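Local atomic coordinates of maleylacetate reductase (Agrobacterium tumefaciens, PDB entry 3HL0), a protein that probably reduces maleylacetate to 3-oxoadipate with NADH, as a member of the iron-containing alcohol dehydrogenase family. Residues L34-L40 against A88-L94; V25-R30 against L56-A60; G290-D295 against G349-A353. All coordinates share one frame; numbering follows the deposited sequence. Where two conformers were deposited one is given.

Contact 1. Residues L34-L40 against A88-L94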
loop_
_atom_site.group_PDB
_atom_site.type_symbol
_atom_site.label_atom_id
_atom_site.label_comp_id
_atom_site.label_asym_id
_atom_site.label_seq_id
_atom_site.Cartn_x
_atom_site.Cartn_y
_atom_site.Cartn_z
ATOM N N LEU A 34 -27.276 -12.289 -17.405
ATOM C CA LEU A 34 -26.074 -13.087 -17.150
ATOM C C LEU A 34 -26.247 -13.984 -15.920
ATOM O O LEU A 34 -27.239 -13.860 -15.183
ATOM C CB LEU A 34 -24.872 -12.127 -16.954
ATOM C CG LEU A 34 -24.635 -11.202 -18.159
ATOM C CD1 LEU A 34 -23.488 -10.233 -17.872
ATOM C CD2 LEU A 34 -24.409 -11.974 -19.460
ATOM N N SER A 35 -25.297 -14.888 -15.681
ATOM C CA SER A 35 -25.508 -15.885 -14.631
ATOM C C SER A 35 -24.244 -16.436 -13.942
ATOM O O SER A 35 -24.347 -17.265 -13.049
ATOM C CB SER A 35 -26.394 -17.042 -15.159
ATOM O OG SER A 35 -25.679 -17.857 -16.078
ATOM N N ARG A 36 -23.061 -15.969 -14.342
ATOM C CA ARG A 36 -21.808 -16.582 -13.887
ATOM C C ARG A 36 -20.718 -15.533 -13.631
ATOM O O ARG A 36 -19.887 -15.227 -14.494
ATOM C CB ARG A 36 -21.326 -17.652 -14.887
ATOM C CG ARG A 36 -22.251 -18.900 -15.020
ATOM C CD ARG A 36 -22.259 -19.777 -13.746
ATOM N NE ARG A 36 -21.117 -20.704 -13.696
ATOM C CZ ARG A 36 -20.621 -21.250 -12.583
ATOM N NH1 ARG A 36 -21.147 -20.984 -11.386
ATOM N NH2 ARG A 36 -19.575 -22.061 -12.664
ATOM N N ALA A 37 -20.729 -14.962 -12.435
ATOM C CA ALA A 37 -19.803 -13.866 -12.124
ATOM C C ALA A 37 -18.467 -14.329 -11.590
ATOM O O ALA A 37 -18.407 -15.192 -10.731
ATOM C CB ALA A 37 -20.429 -12.914 -11.102
ATOM N N LEU A 38 -17.381 -13.731 -12.071
ATOM C CA LEU A 38 -16.092 -13.905 -11.407
ATOM C C LEU A 38 -15.881 -12.694 -10.485
ATOM O O LEU A 38 -15.815 -11.550 -10.963
ATOM C CB LEU A 38 -14.957 -14.034 -12.437
ATOM C CG LEU A 38 -13.523 -14.155 -11.893
ATOM C CD1 LEU A 38 -13.260 -15.562 -11.285
ATOM C CD2 LEU A 38 -12.506 -13.852 -12.992
ATOM N N VAL A 39 -15.830 -12.938 -9.171
ATOM C CA VAL A 39 -15.684 -11.826 -8.216
ATOM C C VAL A 39 -14.192 -11.490 -8.080
ATOM O O VAL A 39 -13.364 -12.400 -7.912
ATOM C CB VAL A 39 -16.287 -12.197 -6.825
ATOM C CG1 VAL A 39 -16.210 -10.973 -5.865
ATOM C CG2 VAL A 39 -17.727 -12.646 -6.961
ATOM N N LEU A 40 -13.844 -10.206 -8.140
ATOM C CA LEU A 40 -12.453 -9.783 -8.128
ATOM C C LEU A 40 -12.130 -8.967 -6.868
ATOM O O LEU A 40 -12.956 -8.182 -6.395
ATOM C CB LEU A 40 -12.196 -8.868 -9.346
ATOM C CG LEU A 40 -12.554 -9.429 -10.713
ATOM C CD1 LEU A 40 -12.272 -8.303 -11.709
ATOM C CD2 LEU A 40 -11.746 -10.692 -11.032
ATOM N N ALA A 88 -17.172 -17.820 -16.661
ATOM C CA ALA A 88 -17.792 -16.581 -16.281
ATOM C C ALA A 88 -18.341 -15.811 -17.474
ATOM O O ALA A 88 -17.837 -15.923 -18.609
ATOM C CB ALA A 88 -16.790 -15.711 -15.488
ATOM N N ASP A 89 -19.377 -15.014 -17.232
ATOM C CA ASP A 89 -19.905 -14.120 -18.276
ATOM C C ASP A 89 -19.876 -12.667 -17.829
ATOM O O ASP A 89 -20.274 -11.747 -18.568
ATOM C CB ASP A 89 -21.315 -14.568 -18.762
ATOM C CG ASP A 89 -22.334 -14.677 -17.639
ATOM O OD1 ASP A 89 -22.037 -14.267 -16.489
ATOM O OD2 ASP A 89 -23.451 -15.203 -17.895
ATOM N N CYS A 90 -19.343 -12.425 -16.624
ATOM C CA CYS A 90 -19.125 -11.065 -16.150
ATOM C C CYS A 90 -18.120 -11.063 -14.998
ATOM O O CYS A 90 -17.774 -12.114 -14.465
ATOM C CB CYS A 90 -20.447 -10.424 -15.688
ATOM S SG CYS A 90 -21.367 -11.329 -14.415
ATOM N N VAL A 91 -17.658 -9.871 -14.636
ATOM C CA VAL A 91 -16.811 -9.706 -13.463
ATOM C C VAL A 91 -17.523 -8.812 -12.486
ATOM O O VAL A 91 -18.268 -7.919 -12.891
ATOM C CB VAL A 91 -15.399 -9.136 -13.788
ATOM C CG1 VAL A 91 -14.556 -10.170 -14.597
ATOM C CG2 VAL A 91 -15.465 -7.764 -14.516
ATOM N N VAL A 92 -17.332 -9.094 -11.201
ATOM C CA VAL A 92 -17.857 -8.238 -10.144
ATOM C C VAL A 92 -16.607 -7.746 -9.423
ATOM O O VAL A 92 -15.937 -8.509 -8.770
ATOM C CB VAL A 92 -18.795 -9.005 -9.193
ATOM C CG1 VAL A 92 -19.154 -8.111 -8.018
ATOM C CG2 VAL A 92 -20.107 -9.464 -9.929
ATOM N N SER A 93 -16.310 -6.461 -9.576
ATOM C CA SER A 93 -15.061 -5.914 -9.060
ATOM C C SER A 93 -15.338 -5.270 -7.728
ATOM O O SER A 93 -15.973 -4.229 -7.684
ATOM C CB SER A 93 -14.528 -4.855 -10.014
ATOM O OG SER A 93 -14.348 -5.451 -11.301
ATOM N N LEU A 94 -14.860 -5.870 -6.641
ATOM C CA LEU A 94 -15.155 -5.359 -5.288
ATOM C C LEU A 94 -13.876 -4.751 -4.717
ATOM O O LEU A 94 -12.925 -5.490 -4.375
ATOM C CB LEU A 94 -15.638 -6.519 -4.419
ATOM C CG LEU A 94 -15.867 -6.163 -2.948
ATOM C CD1 LEU A 94 -17.013 -5.208 -2.767
ATOM C CD2 LEU A 94 -16.131 -7.478 -2.199
#

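Contact 2. Residues V25-R30 against L56-A60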
loop_
_atom_site.group_PDB
_atom_site.type_symbol
_atom_site.label_atom_id
_atom_site.label_comp_id
_atom_site.label_asym_id
_atom_site.label_seq_id
_atom_site.Cartn_x
_atom_site.Cartn_y
_atom_site.Cartn_z
ATOM N N VAL A 25 -26.650 -7.707 -5.457
ATOM C CA VAL A 25 -25.802 -7.949 -6.629
ATOM C C VAL A 25 -26.430 -9.000 -7.556
ATOM O O VAL A 25 -26.378 -8.885 -8.774
ATOM C CB VAL A 25 -24.381 -8.383 -6.218
ATOM C CG1 VAL A 25 -23.573 -8.871 -7.433
ATOM C CG2 VAL A 25 -23.657 -7.227 -5.552
ATOM N N ALA A 26 -27.005 -10.037 -6.960
ATOM C CA ALA A 26 -27.714 -11.050 -7.719
ATOM C C ALA A 26 -28.726 -10.473 -8.711
ATOM O O ALA A 26 -28.736 -10.869 -9.866
ATOM C CB ALA A 26 -28.400 -12.052 -6.775
ATOM N N GLU A 27 -29.575 -9.552 -8.231
ATOM C CA GLU A 27 -30.556 -8.824 -9.061
ATOM C C GLU A 27 -29.903 -8.213 -10.298
ATOM O O GLU A 27 -30.406 -8.341 -11.413
ATOM C CB GLU A 27 -31.207 -7.681 -8.259
ATOM C CG GLU A 27 -32.085 -8.095 -7.079
ATOM C CD GLU A 27 -32.889 -6.923 -6.516
ATOM O OE1 GLU A 27 -32.495 -5.756 -6.752
ATOM O OE2 GLU A 27 -33.915 -7.166 -5.843
ATOM N N GLU A 28 -28.772 -7.545 -10.086
ATOM C CA GLU A 28 -28.081 -6.841 -11.157
ATOM C C GLU A 28 -27.473 -7.794 -12.172
ATOM O O GLU A 28 -27.455 -7.513 -13.374
ATOM C CB GLU A 28 -27.026 -5.888 -10.569
ATOM C CG GLU A 28 -27.683 -4.789 -9.716
ATOM C CD GLU A 28 -28.608 -3.895 -10.529
ATOM O OE1 GLU A 28 -28.306 -3.598 -11.717
ATOM O OE2 GLU A 28 -29.628 -3.460 -9.957
ATOM N N ILE A 29 -26.953 -8.921 -11.695
ATOM C CA ILE A 29 -26.431 -9.947 -12.611
ATOM C C ILE A 29 -27.575 -10.423 -13.502
ATOM O O ILE A 29 -27.445 -10.508 -14.734
ATOM C CB ILE A 29 -25.740 -11.121 -11.854
ATOM C CG1 ILE A 29 -24.457 -10.628 -11.175
ATOM C CG2 ILE A 29 -25.428 -12.356 -12.790
ATOM C CD1 ILE A 29 -23.866 -11.664 -10.190
ATOM N N ARG A 30 -28.707 -10.719 -12.874
ATOM C CA ARG A 30 -29.853 -11.242 -13.627
ATOM C C ARG A 30 -30.380 -10.230 -14.645
ATOM O O ARG A 30 -30.742 -10.607 -15.774
ATOM C CB ARG A 30 -30.953 -11.699 -12.670
ATOM C CG ARG A 30 -30.593 -12.979 -11.935
ATOM C CD ARG A 30 -31.793 -13.536 -11.206
ATOM N NE ARG A 30 -31.399 -14.437 -10.119
ATOM C CZ ARG A 30 -31.378 -14.091 -8.829
ATOM N NH1 ARG A 30 -30.999 -14.968 -7.900
ATOM N NH2 ARG A 30 -31.739 -12.866 -8.463
ATOM N N LEU A 56 -23.790 -15.190 -3.370
ATOM C CA LEU A 56 -24.283 -15.290 -4.751
ATOM C C LEU A 56 -24.679 -16.708 -5.163
ATOM O O LEU A 56 -25.451 -16.906 -6.116
ATOM C CB LEU A 56 -23.253 -14.681 -5.746
ATOM C CG LEU A 56 -23.175 -13.157 -5.777
ATOM C CD1 LEU A 56 -22.006 -12.735 -6.649
ATOM C CD2 LEU A 56 -24.487 -12.578 -6.323
ATOM N N GLY A 57 -24.172 -17.707 -4.432
ATOM C CA GLY A 57 -24.515 -19.104 -4.724
ATOM C C GLY A 57 -24.089 -19.446 -6.135
ATOM O O GLY A 57 -22.926 -19.230 -6.488
ATOM N N ARG A 58 -25.040 -19.923 -6.938
ATOM C CA ARG A 58 -24.764 -20.417 -8.293
ATOM C C ARG A 58 -24.468 -19.288 -9.267
ATOM O O ARG A 58 -23.990 -19.537 -10.379
ATOM C CB ARG A 58 -25.934 -21.269 -8.811
ATOM N N LEU A 59 -24.746 -18.050 -8.855
ATOM C CA LEU A 59 -24.444 -16.884 -9.685
ATOM C C LEU A 59 -22.975 -16.526 -9.625
ATOM O O LEU A 59 -22.521 -15.684 -10.405
ATOM C CB LEU A 59 -25.311 -15.664 -9.307
ATOM C CG LEU A 59 -26.799 -15.728 -9.682
ATOM C CD1 LEU A 59 -27.503 -14.428 -9.280
ATOM C CD2 LEU A 59 -27.058 -16.051 -11.167
ATOM N N ALA A 60 -22.235 -17.119 -8.686
ATOM C CA ALA A 60 -20.799 -16.846 -8.596
ATOM C C ALA A 60 -20.033 -18.009 -9.207
ATOM O O ALA A 60 -20.151 -19.171 -8.758
ATOM C CB ALA A 60 -20.339 -16.562 -7.143
#

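Contact 3. Residues G290-D295 against G349-A353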
loop_
_atom_site.group_PDB
_atom_site.type_symbol
_atom_site.label_atom_id
_atom_site.label_comp_id
_atom_site.label_asym_id
_atom_site.label_seq_id
_atom_site.Cartn_x
_atom_site.Cartn_y
_atom_site.Cartn_z
ATOM N N GLY A 290 -6.246 27.438 -4.608
ATOM C CA GLY A 290 -5.040 26.619 -4.291
ATOM C C GLY A 290 -4.700 26.629 -2.794
ATOM O O GLY A 290 -4.608 25.583 -2.141
ATOM N N ALA A 291 -4.500 27.811 -2.225
ATOM C CA ALA A 291 -4.225 27.914 -0.788
ATOM C C ALA A 291 -5.327 27.338 0.088
ATOM O O ALA A 291 -5.087 26.706 1.109
ATOM C CB ALA A 291 -3.921 29.395 -0.391
ATOM N N GLY A 292 -6.571 27.579 -0.303
ATOM C CA GLY A 292 -7.673 27.012 0.447
ATOM C C GLY A 292 -7.697 25.504 0.428
ATOM O O GLY A 292 -8.032 24.872 1.424
ATOM N N LEU A 293 -7.334 24.902 -0.702
ATOM C CA LEU A 293 -7.173 23.440 -0.740
ATOM C C LEU A 293 -6.091 22.967 0.202
ATOM O O LEU A 293 -6.227 21.935 0.831
ATOM C CB LEU A 293 -6.898 22.929 -2.188
ATOM C CG LEU A 293 -8.125 22.854 -3.080
ATOM C CD1 LEU A 293 -7.645 22.684 -4.531
ATOM C CD2 LEU A 293 -9.093 21.674 -2.617
ATOM N N PHE A 294 -4.961 23.686 0.221
ATOM C CA PHE A 294 -3.888 23.352 1.159
ATOM C C PHE A 294 -4.373 23.380 2.613
ATOM O O PHE A 294 -4.110 22.453 3.390
ATOM C CB PHE A 294 -2.726 24.358 0.939
ATOM C CG PHE A 294 -1.537 24.134 1.832
ATOM C CD1 PHE A 294 -0.440 23.423 1.351
ATOM C CD2 PHE A 294 -1.495 24.680 3.116
ATOM C CE1 PHE A 294 0.688 23.246 2.127
ATOM C CE2 PHE A 294 -0.359 24.488 3.923
ATOM C CZ PHE A 294 0.727 23.772 3.404
ATOM N N ASP A 295 -5.125 24.427 2.966
ATOM C CA ASP A 295 -5.658 24.521 4.330
ATOM C C ASP A 295 -6.645 23.390 4.606
ATOM O O ASP A 295 -6.649 22.807 5.701
ATOM C CB ASP A 295 -6.341 25.873 4.561
ATOM C CG ASP A 295 -5.373 27.056 4.491
ATOM O OD1 ASP A 295 -4.148 26.845 4.575
ATOM O OD2 ASP A 295 -5.856 28.209 4.368
ATOM N N GLY A 349 6.429 21.302 0.847
ATOM C CA GLY A 349 5.174 21.382 1.561
ATOM C C GLY A 349 4.758 22.816 1.851
ATOM O O GLY A 349 4.073 23.072 2.859
ATOM N N ALA A 350 5.145 23.761 0.971
ATOM C CA ALA A 350 4.804 25.197 1.136
ATOM C C ALA A 350 3.332 25.451 0.857
ATOM O O ALA A 350 2.744 24.751 0.040
ATOM C CB ALA A 350 5.652 26.048 0.200
ATOM N N ARG A 351 2.746 26.394 1.590
ATOM C CA ARG A 351 1.397 26.854 1.277
ATOM C C ARG A 351 1.441 27.682 0.015
ATOM O O ARG A 351 2.282 28.571 -0.139
ATOM C CB ARG A 351 0.843 27.648 2.470
ATOM C CG ARG A 351 -0.607 28.092 2.264
ATOM C CD ARG A 351 -1.095 28.734 3.557
ATOM N NE ARG A 351 -2.530 28.990 3.545
ATOM C CZ ARG A 351 -3.071 30.117 3.091
ATOM N NH1 ARG A 351 -2.306 31.092 2.592
ATOM N NH2 ARG A 351 -4.388 30.264 3.114
ATOM N N PRO A 352 0.576 27.352 -0.950
ATOM C CA PRO A 352 0.544 28.129 -2.184
ATOM C C PRO A 352 0.286 29.597 -1.891
ATOM O O PRO A 352 -0.473 29.949 -0.969
ATOM C CB PRO A 352 -0.657 27.540 -2.935
ATOM C CG PRO A 352 -0.744 26.178 -2.465
ATOM C CD PRO A 352 -0.407 26.246 -0.982
ATOM N N ALA A 353 0.930 30.427 -2.704
ATOM C CA ALA A 353 1.111 31.857 -2.440
ATOM C C ALA A 353 -0.222 32.546 -2.271
ATOM O O ALA A 353 -0.339 33.744 -2.538
ATOM C CB ALA A 353 1.920 32.514 -3.568
#

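Contact 1. Residues L34-L40 against A88-L94
With chi1 at 56°, Asp-89 sets its carboxylate between its own backbone N and carbonyl carbon, a rotation that carries both oxygens to the backbone of Ser-35 and Arg-36. Here begins the pairing of two neighbouring strands, 37-40 and 90-95, in the six-stranded parallel sheet of the dinucleotide-binding, Rossmann-like half of the enzyme. Asp-89 OD2 takes the amide N of Ser-35 at 2.9 Å through its syn lone pair. OD1 receives the N of Arg-36 from its syn side, but 34° out of the carboxylate plane. The N of Asp-89 in turn donates to the O of Arg-36, so one residue holds the loop by side chain and backbone together just before the regular ladder starts. Leu-34 runs alongside that carboxylate but points the other way, its CB 3.5 Å from OD2 of Asp-89, and sends CD1 on to CB of Cys-90.

Beyond this point the bonding follows the parallel pattern: Leu-38 gives its N to the O of Cys-90 and its O to the N of Val-92, and Leu-40 does the same with Val-92 and Leu-94. Side chains alternate between the faces. Ala-37, Val-39, Cys-90 and Val-92 share one, where Leu-52 of helix 46-56 packs on both valines; Leu-38, Leu-40, Val-91 and Ser-93 share the other, towards helices 73-85 and 97-110. On that second face Leu-40, with CG anti to its carbonyl carbon (chi1 -55°), leans back across the ladder, and its CD1 ends 3.8 Å from CB of Val-91 and 3.6 Å from OG of Ser-93.

Contact 2. Residues V25-R30 against L56-A60
Leu-59 turns its side chain to helix 25-31 and can be followed outward atom by atom. Its CB lies 4.3 Å from CD1 of Ile-29, a loose approach at the base of the chain. Rotation about the first side-chain bond sets CG anti to the carbonyl carbon (chi1 -71°), and the branch CD1 is carried in between two residues one helical turn apart. CD1 of Leu-59 rests 3.6 Å from CB of Ala-26 and also sits over one face of the Arg-30 guanidinium, nearer the rim than the middle of that group. The arginine chain runs extended from CG to NE and crosses Leu-59 at about a right angle, with NH1 of Arg-30 3.8 Å from CD1 of Leu-59.

Leu-56 fills the neighbouring part of the interface. CD2 of Leu-56 settles against the start of the helix, 3.6 Å from the N of Ala-26. CG1 of Val-25 and CD1 of Ile-29 each stand 4.0 Å from CD2 of Leu-56. Between the two leucines Gly-57, with positive phi, is the first residue to depart from helical angles, and a short 3-10 turn leads on to strand 60-64. The contact thus joins a helix to an α/β connection of the nucleotide-binding domain. Val-25 also touches Ile-117 and Ile-29 touches Ile-115, both on strand 113-118, which ties the helix to the sheet.

No hydrogen bond spans the two segments. The union rests on methyl packing, Leu-56 on the buried side and Leu-59 nearer the surface, where a methyl lies against the flat face of the Arg-30 guanidinium, so a charged group can border a hydrophobic contact while its in-plane N-H bonds are not pointed at the methyl.

Contact 3. Residues G290-D295 against G349-A353
Gly-290 opens this helix-to-tail packing, in which helix 289-300 of the helical C-terminal domain receives the last residues of the chain. The tail leaves helix 336-348 by a Schellman motif, with Gly-349 as the C-prime residue at positive phi. Gly-290 presents bare backbone to the proline ring, its O lying 3.9 Å from CG of Pro-352. Ala-291 comes next, and its CB touches two neighbours: the O of Pro-352 at 3.5 Å and one face of the Arg-351 guanidinium, toward the rim of that group.

One turn on from Gly-290, Phe-294 directs CG anti to its backbone N (chi1 -180°), and this turns the ring toward the tail, with one face against Arg-351. Arg-351 CA stands over the ring centre in a CH-pi contact, 3.7 Å from the centroid and 7° off the normal. The arginine chain then leads away over the CD2 side of the ring, CG of Arg-351 being 3.6 Å from CD2 of Phe-294, and its guanidinium plane is nearly perpendicular to the phenyl. Gly-349 O lies at the ring edge, while CD of Pro-352 packs on CB of Phe-294. Pro-264 of helix 255-271 touches both Phe-294 and Pro-352, joining a third element to the cluster.

Asp-295 completes the walk. The extended Arg-351 reaches past the phenylalanine and grips the carboxylate of Asp-295 side-on, in a two-pronged salt bridge with the two planes 20° apart. Both bonds are nearly straight and meet the syn sides of the oxygens: Arg-351 NE to Asp-295 OD1 at 2.9 Å, and Arg-351 NH2 to Asp-295 OD2 at 2.8 Å.

In the fold
Contacts 1 and 2 form one continuous unit of the nucleotide-binding region, their centres about 9 Å apart. They interlock along the chain, and probable backbone hydrogen bonds tie them: Ala-37 N to Leu-59 O at 2.8 Å and Leu-34 N to Ile-29 O at 3.2 Å. Leu-94, ending contact 1, brings its side chain about 4 Å from those of the NAD-binding residues Thr-119 and Leu-157 and about 8 Å from NAD itself; in contact 2 the side chain of Val-25 is about 8 Å from that of Leu-157. Contact 3 lies across the chain's centre, about 43 Å from contact 1 and about 47 Å from contact 2 between centres, away from these sites.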